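Local coordinates for protein inorganic pyrophosphatase (Helicobacter pylori, PDB 2BQX) that hydrolyses inorganic pyrophosphate to two phosphate ions as a magnesium-dependent homohexameric enzyme, at residues 8-13 with 55-60; 15-20 with 84-89. One frame throughout, in Å; residues are numbered along the deposited sequence.

Contact 1 of 2, residues 8-13 with 55-60; sequences VSHDAD and GFVPNT
The loop that leaves strand 53-56 of the pyrophosphatase barrel is tied to the N-terminal arm, where the ring of His-10 meets the carbonyl of Pro-58. The single hydrogen bond between the segments runs from His-10 NE2 to Pro-58 O, 2.9 Å, with an N-H...O angle of 172°. The oxygen lies practically in the imidazole plane, so the proton is presented at the ring edge. With chi1 at -77°, CG of His-10 stands anti to its carbonyl carbon and beside the backbone N, and the ring it carries reaches the 55-60 loop.

Beside this bond, CE1 comes within 3.3 Å of Asn-59 O, while NE2 lies 3.7 Å from Thr-60 CG2 and CD2 meets CG1 of Val-57. The imidazole and the Asn-59 amide are turned 71° apart. Val-8 adds an apolar contact, its CG1 resting 3.8 Å from Pro-58 CB.

Within the loop, Thr-60 OG1 donates to Val-57 O at 2.6 Å and is also bonded to the backbone N of Val-68, linking the loop across those residues. Helix 157-171 lies alongside, with Ile-168 on His-10 and Ala-167 on Thr-60. The side chain of Val-57 is about 7 Å from that of Asp-69, a predicted magnesium ligand. A side-chain-to-backbone hydrogen bond thus joins the N-terminal segment to the loop after strand 53-56, beside the curled sheet of the pyrophosphatase fold.

Contact 2 of 2, residues 15-20 with 84-89; sequences LCVVIE and VKARLV
Leu-15 and Ala-86 form a hydrogen-bonded antiparallel pair, with Leu-15 N to Ala-86 O at 2.8 Å and Ala-86 N to Leu-15 O at 2.9 Å. The two bonds differ in straightness: the N-H...O angle is 141° for the first and 172° for the second. Val-17 and Val-84 make the next such pair, each backbone N to the other's O, and between them Cys-16 and Lys-85 form a non-hydrogen-bonded pair, where the alpha carbons come closest, at 4.6 Å. Here Lys-85 CA also directs a CA-H...O contact to Leu-15 O.

Leu-15, Val-17, Val-84 and Ala-86 share the inward face. The first torsion of Leu-15 sets CG between the backbone N and the carbonyl carbon. Its CD2 methyl reaches Leu-88 CD1 at 3.5 Å, the two leucine side chains crossing at about a right angle. Further along, Val-17 CG2 touches Ala-86 CB at 4.2 Å, and Ile-19 CD1 bears on Val-84 CG1 at 3.8 Å.

Outside this shell, Leu-164 of helix 157-171 packs on both Leu-15 and Leu-88, and Ala-106 of strand 99-108 backs Ala-86. Val-84 also touches Val-40 of a neighbouring subunit. Arg-87 points away, its NH2 bonded to Val-119 O. The short strand segments run at 122° to each other, far from the opposed directions of a flat antiparallel pair, and this strong twist with an apolar inner face is characteristic of the curled, OB-like beta barrel of soluble family I pyrophosphatases.

From the N terminus the chain passes through 8-13 and turns at once into strand 14-21, so the first halves of both contacts are neighbours in sequence. Contact 1 then closes a loop of 41 residues on reaching 55-60, and contact 2 one of 63 on reaching 84-89; the segments alternate, and the two closures cross without nesting. Their centres lie 7 Å apart, joined by two probable backbone hydrogen bonds, Val-18 N to Phe-56 O and Leu-88 N to Ala-12 O. Strand 14-21 thus pairs antiparallel with strands 53-56, 83-96 and 10-11 in one curled sheet, and the Ala-12 bond brings the arm to strand 83-96 as well.

Contact 1 of 2, residues 8-13 with 55-60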
loop_
_atom_site.group_PDB
_atom_site.type_symbol
_atom_site.label_atom_id
_atom_site.label_comp_id
_atom_site.label_asym_id
_atom_site.label_seq_id
_atom_site.Cartn_x
_atom_site.Cartn_y
_atom_site.Cartn_z
ATOM N N VAL A 8 -3.735 24.923 21.706
ATOM C CA VAL A 8 -4.352 25.189 20.415
ATOM C C VAL A 8 -4.021 26.576 19.869
ATOM O O VAL A 8 -4.343 27.587 20.489
ATOM C CB VAL A 8 -5.886 25.049 20.503
ATOM C CG1 VAL A 8 -6.504 25.238 19.128
ATOM C CG2 VAL A 8 -6.249 23.690 21.067
ATOM N N SER A 9 -3.374 26.615 18.709
ATOM C CA SER A 9 -3.018 27.878 18.075
ATOM C C SER A 9 -4.082 28.259 17.044
ATOM O O SER A 9 -4.463 27.443 16.202
ATOM C CB SER A 9 -1.650 27.760 17.393
ATOM O OG SER A 9 -1.349 28.928 16.641
ATOM N N HIS A 10 -4.562 29.498 17.123
ATOM C CA HIS A 10 -5.582 29.995 16.203
ATOM C C HIS A 10 -4.990 30.980 15.201
ATOM O O HIS A 10 -5.711 31.715 14.527
ATOM C CB HIS A 10 -6.715 30.663 16.991
ATOM C CG HIS A 10 -7.659 29.693 17.634
ATOM N ND1 HIS A 10 -8.489 30.041 18.677
ATOM C CD2 HIS A 10 -7.916 28.390 17.365
ATOM C CE1 HIS A 10 -9.217 28.994 19.025
ATOM N NE2 HIS A 10 -8.888 27.980 18.246
ATOM N N ASP A 11 -3.667 30.992 15.109
ATOM C CA ASP A 11 -2.989 31.880 14.175
ATOM C C ASP A 11 -3.261 31.392 12.753
ATOM O O ASP A 11 -3.022 30.227 12.427
ATOM C CB ASP A 11 -1.485 31.881 14.457
ATOM C CG ASP A 11 -0.736 32.892 13.616
ATOM O OD1 ASP A 11 0.508 32.959 13.737
ATOM O OD2 ASP A 11 -1.388 33.619 12.838
ATOM N N ALA A 12 -3.764 32.295 11.915
ATOM C CA ALA A 12 -4.096 31.988 10.526
ATOM C C ALA A 12 -2.942 31.362 9.756
ATOM O O ALA A 12 -3.158 30.588 8.821
ATOM C CB ALA A 12 -4.563 33.256 9.815
ATOM N N ASP A 13 -1.717 31.710 10.144
ATOM C CA ASP A 13 -0.528 31.187 9.487
ATOM C C ASP A 13 0.116 30.052 10.274
ATOM O O ASP A 13 1.231 29.641 9.972
ATOM C CB ASP A 13 0.493 32.304 9.260
ATOM C CG ASP A 13 0.040 33.307 8.213
ATOM O OD1 ASP A 13 -0.367 32.880 7.110
ATOM O OD2 ASP A 13 0.097 34.522 8.491
ATOM N N GLY A 55 -9.834 17.660 8.532
ATOM C CA GLY A 55 -9.971 17.718 9.974
ATOM C C GLY A 55 -10.723 18.941 10.463
ATOM O O GLY A 55 -11.481 19.557 9.714
ATOM N N PHE A 56 -10.517 19.299 11.723
ATOM C CA PHE A 56 -11.195 20.463 12.283
ATOM C C PHE A 56 -10.243 21.284 13.140
ATOM O O PHE A 56 -9.189 20.800 13.560
ATOM C CB PHE A 56 -12.397 20.017 13.124
ATOM C CG PHE A 56 -12.021 19.313 14.401
ATOM C CD1 PHE A 56 -11.693 20.042 15.545
ATOM C CD2 PHE A 56 -11.960 17.921 14.451
ATOM C CE1 PHE A 56 -11.310 19.398 16.714
ATOM C CE2 PHE A 56 -11.577 17.267 15.615
ATOM C CZ PHE A 56 -11.250 18.006 16.752
ATOM N N VAL A 57 -10.623 22.532 13.400
ATOM C CA VAL A 57 -9.814 23.415 14.228
ATOM C C VAL A 57 -10.436 23.441 15.615
ATOM O O VAL A 57 -11.579 23.862 15.781
ATOM C CB VAL A 57 -9.792 24.852 13.678
ATOM C CG1 VAL A 57 -8.818 25.687 14.488
ATOM C CG2 VAL A 57 -9.415 24.848 12.207
ATOM N N PRO A 58 -9.693 22.979 16.631
ATOM C CA PRO A 58 -10.177 22.947 18.013
ATOM C C PRO A 58 -10.593 24.314 18.540
ATOM O O PRO A 58 -10.087 25.347 18.100
ATOM C CB PRO A 58 -8.979 22.406 18.790
ATOM C CG PRO A 58 -8.261 21.580 17.785
ATOM C CD PRO A 58 -8.329 22.430 16.547
ATOM N N ASN A 59 -11.518 24.304 19.489
ATOM C CA ASN A 59 -11.983 25.533 20.122
ATOM C C ASN A 59 -12.532 26.565 19.153
ATOM O O ASN A 59 -12.234 27.754 19.259
ATOM C CB ASN A 59 -10.846 26.145 20.938
ATOM C CG ASN A 59 -10.247 25.158 21.910
ATOM O OD1 ASN A 59 -10.961 24.545 22.702
ATOM N ND2 ASN A 59 -8.928 24.994 21.856
ATOM N N THR A 60 -13.333 26.101 18.204
ATOM C CA THR A 60 -13.957 26.983 17.236
ATOM C C THR A 60 -15.391 26.508 17.096
ATOM O O THR A 60 -15.726 25.393 17.501
ATOM C CB THR A 60 -13.265 26.912 15.859
ATOM O OG1 THR A 60 -13.449 25.609 15.294
ATOM C CG2 THR A 60 -11.776 27.214 15.995
#

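Contact 2 of 2, residues 15-20 with 84-89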
loop_
_atom_site.group_PDB
_atom_site.type_symbol
_atom_site.label_atom_id
_atom_site.label_comp_id
_atom_site.label_asym_id
_atom_site.label_seq_id
_atom_site.Cartn_x
_atom_site.Cartn_y
_atom_site.Cartn_z
ATOM N N LEU A 15 -2.304 27.498 12.469
ATOM C CA LEU A 15 -3.420 27.024 13.278
ATOM C C LEU A 15 -3.414 25.505 13.378
ATOM O O LEU A 15 -3.036 24.807 12.434
ATOM C CB LEU A 15 -4.756 27.493 12.694
ATOM C CG LEU A 15 -5.255 26.868 11.394
ATOM C CD1 LEU A 15 -6.702 27.270 11.163
ATOM C CD2 LEU A 15 -4.383 27.300 10.235
ATOM N N CYS A 16 -3.837 24.994 14.528
ATOM C CA CYS A 16 -3.865 23.557 14.728
ATOM C C CYS A 16 -5.046 22.905 14.032
ATOM O O CYS A 16 -6.180 23.379 14.113
ATOM C CB CYS A 16 -3.914 23.217 16.221
ATOM S SG CYS A 16 -2.391 23.582 17.125
ATOM N N VAL A 17 -4.771 21.812 13.334
ATOM C CA VAL A 17 -5.823 21.077 12.660
ATOM C C VAL A 17 -5.738 19.627 13.101
ATOM O O VAL A 17 -4.695 18.980 12.961
ATOM C CB VAL A 17 -5.693 21.160 11.122
ATOM C CG1 VAL A 17 -6.784 20.318 10.470
ATOM C CG2 VAL A 17 -5.816 22.607 10.667
ATOM N N VAL A 18 -6.830 19.139 13.680
ATOM C CA VAL A 18 -6.914 17.758 14.127
ATOM C C VAL A 18 -7.404 16.959 12.929
ATOM O O VAL A 18 -8.520 17.155 12.457
ATOM C CB VAL A 18 -7.918 17.598 15.293
ATOM C CG1 VAL A 18 -8.065 16.131 15.658
ATOM C CG2 VAL A 18 -7.433 18.389 16.502
ATOM N N ILE A 19 -6.555 16.068 12.429
ATOM C CA ILE A 19 -6.889 15.251 11.270
ATOM C C ILE A 19 -7.863 14.128 11.603
ATOM O O ILE A 19 -7.635 13.361 12.533
ATOM C CB ILE A 19 -5.620 14.610 10.675
ATOM C CG1 ILE A 19 -4.585 15.691 10.360
ATOM C CG2 ILE A 19 -5.979 13.829 9.426
ATOM C CD1 ILE A 19 -5.049 16.721 9.359
ATOM N N GLU A 20 -8.940 14.027 10.835
ATOM C CA GLU A 20 -9.927 12.978 11.046
ATOM C C GLU A 20 -10.015 12.060 9.832
ATOM O O GLU A 20 -10.514 10.941 9.927
ATOM C CB GLU A 20 -11.305 13.583 11.307
ATOM C CG GLU A 20 -11.413 14.354 12.606
ATOM C CD GLU A 20 -12.775 14.991 12.770
ATOM O OE1 GLU A 20 -13.176 15.744 11.861
ATOM O OE2 GLU A 20 -13.437 14.740 13.799
ATOM N N VAL A 84 -1.798 18.597 12.939
ATOM C CA VAL A 84 -0.810 19.289 12.123
ATOM C C VAL A 84 -1.005 20.799 12.182
ATOM O O VAL A 84 -2.134 21.286 12.156
ATOM C CB VAL A 84 -0.889 18.835 10.645
ATOM C CG1 VAL A 84 -2.259 19.152 10.072
ATOM C CG2 VAL A 84 0.204 19.519 9.826
ATOM N N LYS A 85 0.097 21.537 12.286
ATOM C CA LYS A 85 0.030 22.992 12.306
ATOM C C LYS A 85 -0.033 23.398 10.841
ATOM O O LYS A 85 0.826 23.017 10.044
ATOM C CB LYS A 85 1.276 23.584 12.968
ATOM C CG LYS A 85 1.402 23.292 14.454
ATOM C CD LYS A 85 2.597 24.027 15.045
ATOM C CE LYS A 85 2.649 23.880 16.557
ATOM N NZ LYS A 85 3.735 24.726 17.143
ATOM N N ALA A 86 -1.053 24.168 10.487
ATOM C CA ALA A 86 -1.245 24.578 9.107
ATOM C C ALA A 86 -1.382 26.085 8.920
ATOM O O ALA A 86 -1.388 26.852 9.886
ATOM C CB ALA A 86 -2.480 23.881 8.551
ATOM N N ARG A 87 -1.478 26.506 7.665
ATOM C CA ARG A 87 -1.651 27.918 7.345
ATOM C C ARG A 87 -2.745 28.016 6.293
ATOM O O ARG A 87 -2.811 27.201 5.376
ATOM C CB ARG A 87 -0.346 28.519 6.823
ATOM C CG ARG A 87 0.178 27.897 5.544
ATOM C CD ARG A 87 1.602 28.377 5.278
ATOM N NE ARG A 87 2.169 27.790 4.074
ATOM C CZ ARG A 87 1.850 28.154 2.838
ATOM N NH1 ARG A 87 2.421 27.546 1.804
ATOM N NH2 ARG A 87 0.978 29.134 2.633
ATOM N N LEU A 88 -3.614 29.009 6.438
ATOM C CA LEU A 88 -4.718 29.205 5.502
ATOM C C LEU A 88 -4.312 29.803 4.163
ATOM O O LEU A 88 -3.408 30.636 4.091
ATOM C CB LEU A 88 -5.772 30.125 6.124
ATOM C CG LEU A 88 -6.974 29.569 6.884
ATOM C CD1 LEU A 88 -6.586 28.402 7.750
ATOM C CD2 LEU A 88 -7.578 30.707 7.709
ATOM N N VAL A 89 -4.989 29.367 3.105
ATOM C CA VAL A 89 -4.758 29.914 1.774
ATOM C C VAL A 89 -6.095 30.173 1.084
ATOM O O VAL A 89 -6.140 30.773 0.009
ATOM C CB VAL A 89 -3.875 28.991 0.875
ATOM C CG1 VAL A 89 -2.477 28.883 1.471
ATOM C CG2 VAL A 89 -4.505 27.615 0.727
#